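Local structure of SnoaL-like domain-containing protein (Burkholderia thailandensis E264, 3EC9) at residues M33-E45 with T54-F66. The protein is of unknown function but has an NTF2-like, SnoaL-type fold, a family whose cone-shaped pocket often binds or converts small molecules. Numbering follows the deposited sequence. Where two conformers were deposited one is given.
Sequences MMADIAPAIEWTE and TYRSADEIVRNVF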
HETATM    1  N   MSE B  33       9.344  11.292 -16.859  0.50 16.18           N
HETATM    2  CA  MSE B  33       8.491  10.376 -16.087  0.50 18.20           C
HETATM    3  C   MSE B  33       8.158   9.120 -16.855  0.50 15.15           C
HETATM    4  O   MSE B  33       8.213   8.019 -16.299  0.50 15.10           O
HETATM    5  CB  MSE B  33       7.167  11.022 -15.748  0.50 18.55           C
HETATM    6  CG  MSE B  33       7.231  11.958 -14.599  0.50 22.92           C
HETATM    7 SE   MSE B  33       5.416  12.555 -14.320  0.37 29.73          SE
HETATM    8  CE  MSE B  33       5.821  14.304 -13.634  0.50 21.40           C
HETATM    9  N   MSE B  34       7.782   9.295 -18.124  1.00 13.36           N
HETATM   10  CA  MSE B  34       7.273   8.200 -18.941  1.00 13.93           C
HETATM   11  C   MSE B  34       8.325   7.510 -19.827  1.00 13.33           C
HETATM   12  O   MSE B  34       8.019   6.541 -20.522  1.00 14.25           O
HETATM   13  CB  MSE B  34       6.093   8.681 -19.836  1.00 15.72           C
HETATM   14  CG  MSE B  34       4.901   9.290 -19.115  1.00 17.04           C
HETATM   15 SE   MSE B  34       3.821   7.884 -18.243  0.75 14.74          SE
HETATM   16  CE  MSE B  34       4.569   8.099 -16.534  1.00 13.32           C
ATOM     17  N   ALA B  35       9.571   7.947 -19.735  1.00 12.14           N
ATOM     18  CA  ALA B  35      10.656   7.522 -20.668  1.00 11.48           C
ATOM     19  C   ALA B  35      10.880   6.005 -20.651  1.00 14.15           C
ATOM     20  O   ALA B  35      11.216   5.416 -21.712  1.00 17.10           O
ATOM     21  CB  ALA B  35      11.957   8.230 -20.367  1.00 12.49           C
ATOM     22  N   ASP B  36      10.737   5.374 -19.465  1.00 13.41           N
ATOM     23  CA  ASP B  36      11.039   3.953 -19.320  1.00 12.68           C
ATOM     24  C   ASP B  36       9.773   3.086 -19.220  1.00 12.91           C
ATOM     25  O   ASP B  36       9.854   1.896 -18.896  1.00 12.69           O
ATOM     26  CB  ASP B  36      11.953   3.690 -18.126  1.00 14.19           C
ATOM     27  CG  ASP B  36      13.282   4.396 -18.261  1.00 14.80           C
ATOM     28  OD1 ASP B  36      13.944   4.246 -19.338  1.00 14.82           O
ATOM     29  OD2 ASP B  36      13.656   5.105 -17.309  1.00 16.64           O
ATOM     30  N   ILE B  37       8.613   3.680 -19.517  1.00 11.58           N
ATOM     31  CA  ILE B  37       7.360   2.946 -19.490  1.00 11.44           C
ATOM     32  C   ILE B  37       7.297   1.986 -20.676  1.00 13.17           C
ATOM     33  O   ILE B  37       7.440   2.399 -21.838  1.00 15.35           O
ATOM     34  CB  ILE B  37       6.168   3.923 -19.486  1.00 13.48           C
ATOM     35  CG1 ILE B  37       6.160   4.743 -18.201  1.00 14.33           C
ATOM     36  CG2 ILE B  37       4.806   3.221 -19.585  1.00 12.63           C
ATOM     37  CD1 ILE B  37       5.791   4.008 -16.860  1.00 13.87           C
ATOM     38  N   ALA B  38       7.028   0.716 -20.383  1.00 13.64           N
ATOM     39  CA  ALA B  38       6.946  -0.301 -21.453  1.00 15.92           C
ATOM     40  C   ALA B  38       5.668  -0.140 -22.259  1.00 16.73           C
ATOM     41  O   ALA B  38       4.625   0.327 -21.767  1.00 14.24           O
ATOM     42  CB  ALA B  38       6.984  -1.687 -20.868  1.00 13.46           C
ATOM     43  N   PRO B  39       5.732  -0.511 -23.540  1.00 19.18           N
ATOM     44  CA  PRO B  39       4.524  -0.639 -24.347  1.00 20.21           C
ATOM     45  C   PRO B  39       3.459  -1.485 -23.648  1.00 16.53           C
ATOM     46  O   PRO B  39       2.265  -1.206 -23.745  1.00 21.27           O
ATOM     47  CB  PRO B  39       5.024  -1.397 -25.566  1.00 19.26           C
ATOM     48  CG  PRO B  39       6.437  -0.946 -25.729  1.00 21.59           C
ATOM     49  CD  PRO B  39       6.961  -0.793 -24.316  1.00 21.02           C
ATOM     50  N   ALA B  40       3.908  -2.521 -22.952  1.00 17.77           N
ATOM     51  CA  ALA B  40       3.023  -3.477 -22.304  1.00 21.36           C
ATOM     52  C   ALA B  40       2.652  -3.044 -20.863  1.00 17.88           C
ATOM     53  O   ALA B  40       2.145  -3.841 -20.104  1.00 16.18           O
ATOM     54  CB  ALA B  40       3.708  -4.843 -22.281  1.00 24.42           C
ATOM     55  N   ILE B  41       2.868  -1.778 -20.526  1.00 14.51           N
ATOM     56  CA  ILE B  41       2.587  -1.281 -19.166  1.00 11.71           C
ATOM     57  C   ILE B  41       1.177  -1.636 -18.653  1.00 12.17           C
ATOM     58  O   ILE B  41       0.209  -1.490 -19.383  1.00 14.23           O
ATOM     59  CB  ILE B  41       2.740   0.286 -19.104  1.00 15.15           C
ATOM     60  CG1 ILE B  41       2.632   0.830 -17.672  1.00 14.60           C
ATOM     61  CG2 ILE B  41       1.723   0.960 -20.015  1.00 14.60           C
ATOM     62  CD1 ILE B  41       3.657   0.266 -16.729  1.00 12.76           C
ATOM     63  N   GLU B  42       1.080  -2.058 -17.386  1.00 10.27           N
ATOM     64  CA  GLU B  42      -0.164  -2.088 -16.626  1.00 12.24           C
ATOM     65  C   GLU B  42       0.034  -1.214 -15.384  1.00 13.04           C
ATOM     66  O   GLU B  42       0.815  -1.555 -14.506  1.00 11.53           O
ATOM     67  CB  GLU B  42      -0.533  -3.533 -16.280  1.00 15.40           C
ATOM     68  CG  GLU B  42      -0.779  -4.369 -17.533  1.00 19.11           C
ATOM     69  CD  GLU B  42      -1.193  -5.805 -17.248  1.00 28.81           C
ATOM     70  OE1 GLU B  42      -1.455  -6.149 -16.069  1.00 37.22           O
ATOM     71  OE2 GLU B  42      -1.261  -6.585 -18.228  1.00 44.21           O
ATOM     72  N   TRP B  43      -0.628  -0.067 -15.362  1.00 11.30           N
ATOM     73  CA  TRP B  43      -0.496   0.925 -14.301  1.00 10.33           C
ATOM     74  C   TRP B  43      -1.861   1.039 -13.609  1.00 10.36           C
ATOM     75  O   TRP B  43      -2.842   1.532 -14.183  1.00 11.98           O
ATOM     76  CB  TRP B  43      -0.069   2.240 -14.922  1.00 11.93           C
ATOM     77  CG  TRP B  43       0.049   3.375 -14.005  1.00 13.19           C
ATOM     78  CD1 TRP B  43      -0.967   3.973 -13.266  1.00 11.49           C
ATOM     79  CD2 TRP B  43       1.229   4.134 -13.725  1.00 10.89           C
ATOM     80  NE1 TRP B  43      -0.486   5.037 -12.569  1.00 12.58           N
ATOM     81  CE2 TRP B  43       0.853   5.179 -12.836  1.00 10.71           C
ATOM     82  CE3 TRP B  43       2.556   4.065 -14.167  1.00 10.28           C
ATOM     83  CZ2 TRP B  43       1.772   6.127 -12.342  1.00  9.89           C
ATOM     84  CZ3 TRP B  43       3.484   5.016 -13.642  1.00  9.62           C
ATOM     85  CH2 TRP B  43       3.069   6.025 -12.750  1.00 10.40           C
ATOM     86  N   THR B  44      -1.916   0.534 -12.384  1.00  9.06           N
ATOM     87  CA  THR B  44      -3.127   0.463 -11.611  1.00 10.46           C
ATOM     88  C   THR B  44      -3.202   1.509 -10.457  1.00  9.88           C
ATOM     89  O   THR B  44      -2.424   1.502  -9.501  1.00  8.51           O
ATOM     90  CB  THR B  44      -3.359  -0.935 -11.017  1.00 11.27           C
ATOM     91  OG1 THR B  44      -3.401  -1.871 -12.103  1.00 12.53           O
ATOM     92  CG2 THR B  44      -4.636  -0.964 -10.180  1.00 11.65           C
ATOM     93  N   GLU B  45      -4.164   2.408 -10.576  1.00  9.17           N
ATOM     94  CA  GLU B  45      -4.539   3.342  -9.518  1.00 10.46           C
ATOM     95  C   GLU B  45      -5.592   2.569  -8.680  1.00 10.07           C
ATOM     96  O   GLU B  45      -6.424   1.831  -9.223  1.00  9.11           O
ATOM     97  CB  GLU B  45      -5.150   4.613 -10.104  1.00 10.08           C
ATOM     98  CG  GLU B  45      -4.154   5.464 -10.881  1.00  8.73           C
ATOM     99  CD  GLU B  45      -3.213   6.195 -10.004  1.00 13.96           C
ATOM    100  OE1 GLU B  45      -3.647   7.070  -9.245  1.00 11.06           O
ATOM    101  OE2 GLU B  45      -2.009   5.957 -10.109  1.00 12.89           O
ATOM    102  N   THR B  54      -6.952   0.586 -14.399  1.00 10.70           N
ATOM    103  CA  THR B  54      -5.694   0.057 -14.968  1.00 10.78           C
ATOM    104  C   THR B  54      -5.487   0.645 -16.354  1.00 14.55           C
ATOM    105  O   THR B  54      -6.359   0.523 -17.219  1.00 17.41           O
ATOM    106  CB  THR B  54      -5.606  -1.468 -14.994  1.00 12.64           C
ATOM    107  OG1 THR B  54      -5.682  -1.954 -13.669  1.00 12.88           O
ATOM    108  CG2 THR B  54      -4.323  -1.956 -15.642  1.00 14.67           C
ATOM    109  N   TYR B  55      -4.354   1.328 -16.504  1.00 12.61           N
ATOM    110  CA  TYR B  55      -4.010   2.090 -17.703  1.00 10.35           C
ATOM    111  C   TYR B  55      -2.891   1.409 -18.433  1.00 12.43           C
ATOM    112  O   TYR B  55      -1.962   0.889 -17.816  1.00 13.32           O
ATOM    113  CB  TYR B  55      -3.634   3.519 -17.301  1.00  8.91           C
ATOM    114  CG  TYR B  55      -4.771   4.174 -16.563  1.00  9.27           C
ATOM    115  CD1 TYR B  55      -5.889   4.624 -17.233  1.00 12.36           C
ATOM    116  CD2 TYR B  55      -4.795   4.256 -15.170  1.00 10.71           C
ATOM    117  CE1 TYR B  55      -6.950   5.138 -16.561  1.00 11.81           C
ATOM    118  CE2 TYR B  55      -5.826   4.809 -14.505  1.00 11.06           C
ATOM    119  CZ  TYR B  55      -6.922   5.250 -15.197  1.00 10.11           C
ATOM    120  OH  TYR B  55      -7.998   5.790 -14.522  1.00 10.41           O
ATOM    121  N   ARG B  56      -2.969   1.432 -19.759  1.00 14.53           N
ATOM    122  CA  ARG B  56      -2.193   0.482 -20.567  1.00 14.27           C
ATOM    123  C   ARG B  56      -1.309   1.174 -21.611  1.00 15.62           C
ATOM    124  O   ARG B  56      -0.844   0.533 -22.563  1.00 13.84           O
ATOM    125  CB  ARG B  56      -3.126  -0.561 -21.195  1.00 16.81           C
ATOM    126  CG  ARG B  56      -3.827  -1.424 -20.138  1.00 16.04           C
ATOM    127  CD  ARG B  56      -4.448  -2.650 -20.725  1.00 25.33           C
ATOM    128  NE  ARG B  56      -4.440  -3.720 -19.738  1.00 36.09           N
ATOM    129  CZ  ARG B  56      -5.343  -3.877 -18.779  1.00 37.26           C
ATOM    130  NH1 ARG B  56      -6.380  -3.034 -18.664  1.00 42.68           N
ATOM    131  NH2 ARG B  56      -5.197  -4.898 -17.923  1.00 35.85           N
ATOM    132  N   SER B  57      -1.046   2.466 -21.424  1.00 13.64           N
ATOM    133  CA  SER B  57      -0.069   3.177 -22.242  1.00 12.97           C
ATOM    134  C   SER B  57       0.349   4.402 -21.485  1.00 12.27           C
ATOM    135  O   SER B  57      -0.390   4.878 -20.603  1.00 13.20           O
ATOM    136  CB  SER B  57      -0.652   3.636 -23.610  1.00 15.09           C
ATOM    137  OG  SER B  57      -1.718   4.577 -23.462  1.00 17.11           O
ATOM    138  N   ALA B  58       1.522   4.910 -21.839  1.00 14.57           N
ATOM    139  CA  ALA B  58       1.978   6.192 -21.304  1.00 12.98           C
ATOM    140  C   ALA B  58       0.942   7.308 -21.540  1.00 13.39           C
ATOM    141  O   ALA B  58       0.632   8.080 -20.631  1.00 11.98           O
ATOM    142  CB  ALA B  58       3.349   6.598 -21.890  1.00 13.20           C
ATOM    143  N   ASP B  59       0.352   7.363 -22.744  1.00 14.92           N
ATOM    144  CA  ASP B  59      -0.684   8.370 -23.058  1.00 14.71           C
ATOM    145  C   ASP B  59      -1.846   8.318 -22.102  1.00 13.10           C
ATOM    146  O   ASP B  59      -2.322   9.358 -21.633  1.00 12.66           O
ATOM    147  CB  ASP B  59      -1.227   8.218 -24.502  1.00 17.28           C
ATOM    148  CG  ASP B  59      -2.432   9.137 -24.788  1.00 21.33           C
ATOM    149  OD1 ASP B  59      -2.287  10.387 -24.785  1.00 24.68           O
ATOM    150  OD2 ASP B  59      -3.539   8.597 -25.003  1.00 21.54           O
ATOM    151  N   GLU B  60      -2.328   7.102 -21.827  0.50 10.65           N
ATOM    152  CA  GLU B  60      -3.429   6.912 -20.884  0.50 11.90           C
ATOM    153  C   GLU B  60      -3.069   7.413 -19.504  0.50  9.93           C
ATOM    154  O   GLU B  60      -3.850   8.109 -18.841  0.50 10.67           O
ATOM    155  CB  GLU B  60      -3.816   5.437 -20.790  0.50 12.33           C
ATOM    156  CG  GLU B  60      -4.649   4.946 -21.963  0.50 13.80           C
ATOM    157  CD  GLU B  60      -4.876   3.445 -21.898  0.50 12.13           C
ATOM    158  OE1 GLU B  60      -5.215   2.930 -20.809  0.50 11.83           O
ATOM    159  OE2 GLU B  60      -4.716   2.785 -22.954  0.50 22.81           O
ATOM    160  N   ILE B  61      -1.872   7.047 -19.066  1.00 10.14           N
ATOM    161  CA  ILE B  61      -1.438   7.412 -17.722  1.00  9.81           C
ATOM    162  C   ILE B  61      -1.363   8.927 -17.605  1.00 12.05           C
ATOM    163  O   ILE B  61      -1.836   9.527 -16.641  1.00 11.57           O
ATOM    164  CB  ILE B  61      -0.082   6.757 -17.403  1.00 10.59           C
ATOM    165  CG1 ILE B  61      -0.255   5.234 -17.384  1.00 11.94           C
ATOM    166  CG2 ILE B  61       0.444   7.255 -16.037  1.00 12.16           C
ATOM    167  CD1 ILE B  61       1.124   4.426 -17.617  1.00 11.59           C
ATOM    168  N   VAL B  62      -0.791   9.582 -18.617  1.00 11.35           N
ATOM    169  CA  VAL B  62      -0.645  11.053 -18.519  1.00 12.52           C
ATOM    170  C   VAL B  62      -2.024  11.689 -18.527  1.00 12.27           C
ATOM    171  O   VAL B  62      -2.336  12.528 -17.694  1.00 12.77           O
ATOM    172  CB  VAL B  62       0.224  11.590 -19.685  1.00 13.48           C
ATOM    173  CG1 VAL B  62       0.146  13.094 -19.759  1.00 15.96           C
ATOM    174  CG2 VAL B  62       1.674  11.074 -19.572  1.00 15.17           C
ATOM    175  N   ARG B  63      -2.865  11.296 -19.470  1.00 10.52           N
ATOM    176  CA  ARG B  63      -4.194  11.929 -19.581  1.00 12.13           C
ATOM    177  C   ARG B  63      -5.133  11.589 -18.430  1.00 14.70           C
ATOM    178  O   ARG B  63      -5.789  12.449 -17.904  1.00 15.67           O
ATOM    179  CB  ARG B  63      -4.876  11.562 -20.898  1.00 14.11           C
ATOM    180  CG  ARG B  63      -4.350  12.300 -22.144  1.00 15.08           C
ATOM    181  CD  ARG B  63      -5.228  12.036 -23.378  1.00 16.29           C
ATOM    182  NE  ARG B  63      -5.271  10.616 -23.636  1.00 15.25           N
ATOM    183  CZ  ARG B  63      -6.213   9.776 -23.214  1.00 18.36           C
ATOM    184  NH1 ARG B  63      -7.356  10.197 -22.628  1.00 18.59           N
ATOM    185  NH2 ARG B  63      -6.015   8.477 -23.434  1.00 21.33           N
ATOM    186  N   ASN B  64      -5.242  10.318 -18.078  1.00 13.44           N
ATOM    187  CA  ASN B  64      -6.295   9.881 -17.145  1.00 11.62           C
ATOM    188  C   ASN B  64      -5.866   9.842 -15.680  1.00 13.45           C
ATOM    189  O   ASN B  64      -6.698   9.679 -14.784  1.00 15.73           O
ATOM    190  CB  ASN B  64      -6.854   8.520 -17.565  1.00 11.15           C
ATOM    191  CG  ASN B  64      -7.330   8.481 -19.044  1.00 11.17           C
ATOM    192  OD1 ASN B  64      -7.840   9.489 -19.585  1.00 16.87           O
ATOM    193  ND2 ASN B  64      -7.165   7.307 -19.703  1.00 15.65           N
ATOM    194  N   VAL B  65      -4.566   9.969 -15.427  1.00 11.97           N
ATOM    195  CA  VAL B  65      -4.058  10.032 -14.055  1.00  9.85           C
ATOM    196  C   VAL B  65      -3.454  11.411 -13.779  1.00 11.51           C
ATOM    197  O   VAL B  65      -4.042  12.207 -13.080  1.00 13.31           O
ATOM    198  CB  VAL B  65      -3.062   8.900 -13.733  1.00 11.44           C
ATOM    199  CG1 VAL B  65      -2.624   8.948 -12.234  1.00 13.25           C
ATOM    200  CG2 VAL B  65      -3.647   7.525 -14.103  1.00 11.25           C
ATOM    201  N   PHE B  66      -2.291  11.708 -14.354  1.00 12.94           N
ATOM    202  CA  PHE B  66      -1.579  12.916 -13.949  1.00 12.60           C
ATOM    203  C   PHE B  66      -2.284  14.195 -14.352  1.00 13.22           C
ATOM    204  O   PHE B  66      -2.365  15.108 -13.574  1.00 12.22           O
ATOM    205  CB  PHE B  66      -0.163  12.888 -14.482  1.00 11.97           C
ATOM    206  CG  PHE B  66       0.679  11.850 -13.804  1.00 11.34           C
ATOM    207  CD1 PHE B  66       1.212  12.102 -12.541  1.00 17.70           C
ATOM    208  CD2 PHE B  66       0.916  10.622 -14.395  1.00 17.40           C
ATOM    209  CE1 PHE B  66       1.975  11.144 -11.896  1.00 21.96           C
ATOM    210  CE2 PHE B  66       1.683   9.663 -13.752  1.00 15.17           C
ATOM    211  CZ  PHE B  66       2.206   9.930 -12.496  1.00 17.53           C
TER
HETATM  212  O   HOH W   1      -0.216  -2.393 -22.025  1.00 35.06           O
HETATM  213  O   HOH W   2      -1.579  -4.384 -20.541  1.00 50.53           O
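W43 and Y55 form an antiparallel hydrogen-bonded pair, W43 N giving to Y55 O at 3.0 Å and Y55 N to W43 O at 2.8 Å, and so tie strand 41-45 to strand 53-55 as a hairpin. The chain then leaves the sheet through R56 and S57, the N-cap whose OG accepts from E60 N, and helix 58-66 runs nearly parallel to strand 41-45, their axes 19° apart in direction and 9.5 Å at closest approach. I61 links the helix to the strand: its CG2 lies over the six-membered ring of W43, 3.9 Å from the centroid, while CD1 reaches W43 CB and I41 CG1. W43 holds its CG trans to its own backbone nitrogen (chi1 177°), which sends the indole beneath the helix, where CZ2 meets F66 CE2 at 3.8 Å, the two ring planes inclined at 67°. W43 NE1 donates to E45 OE2 on its anti side, helping to hold the carboxylate where E45 CD lies 3.6 Å from V65 CG1. Selenomethionine M34, bent at chi2 and chi3, is a knob among A58, I61, V62 and F66. On the face away from W43 and Y55, T44 OG1 and T54 OG1 share a 2.8 Å hydrogen bond; a water links E42 OE2 and R56 NE. Glycerol near W43 and acetate near E45, both probably from the crystallisation liquor, may mark a pocket, as in other NTF2-like proteins. Strand 121-129 continues the sheet beyond strand 41-45, its F125 stacking on W43, and helix 14-26 packs against M33 and M34.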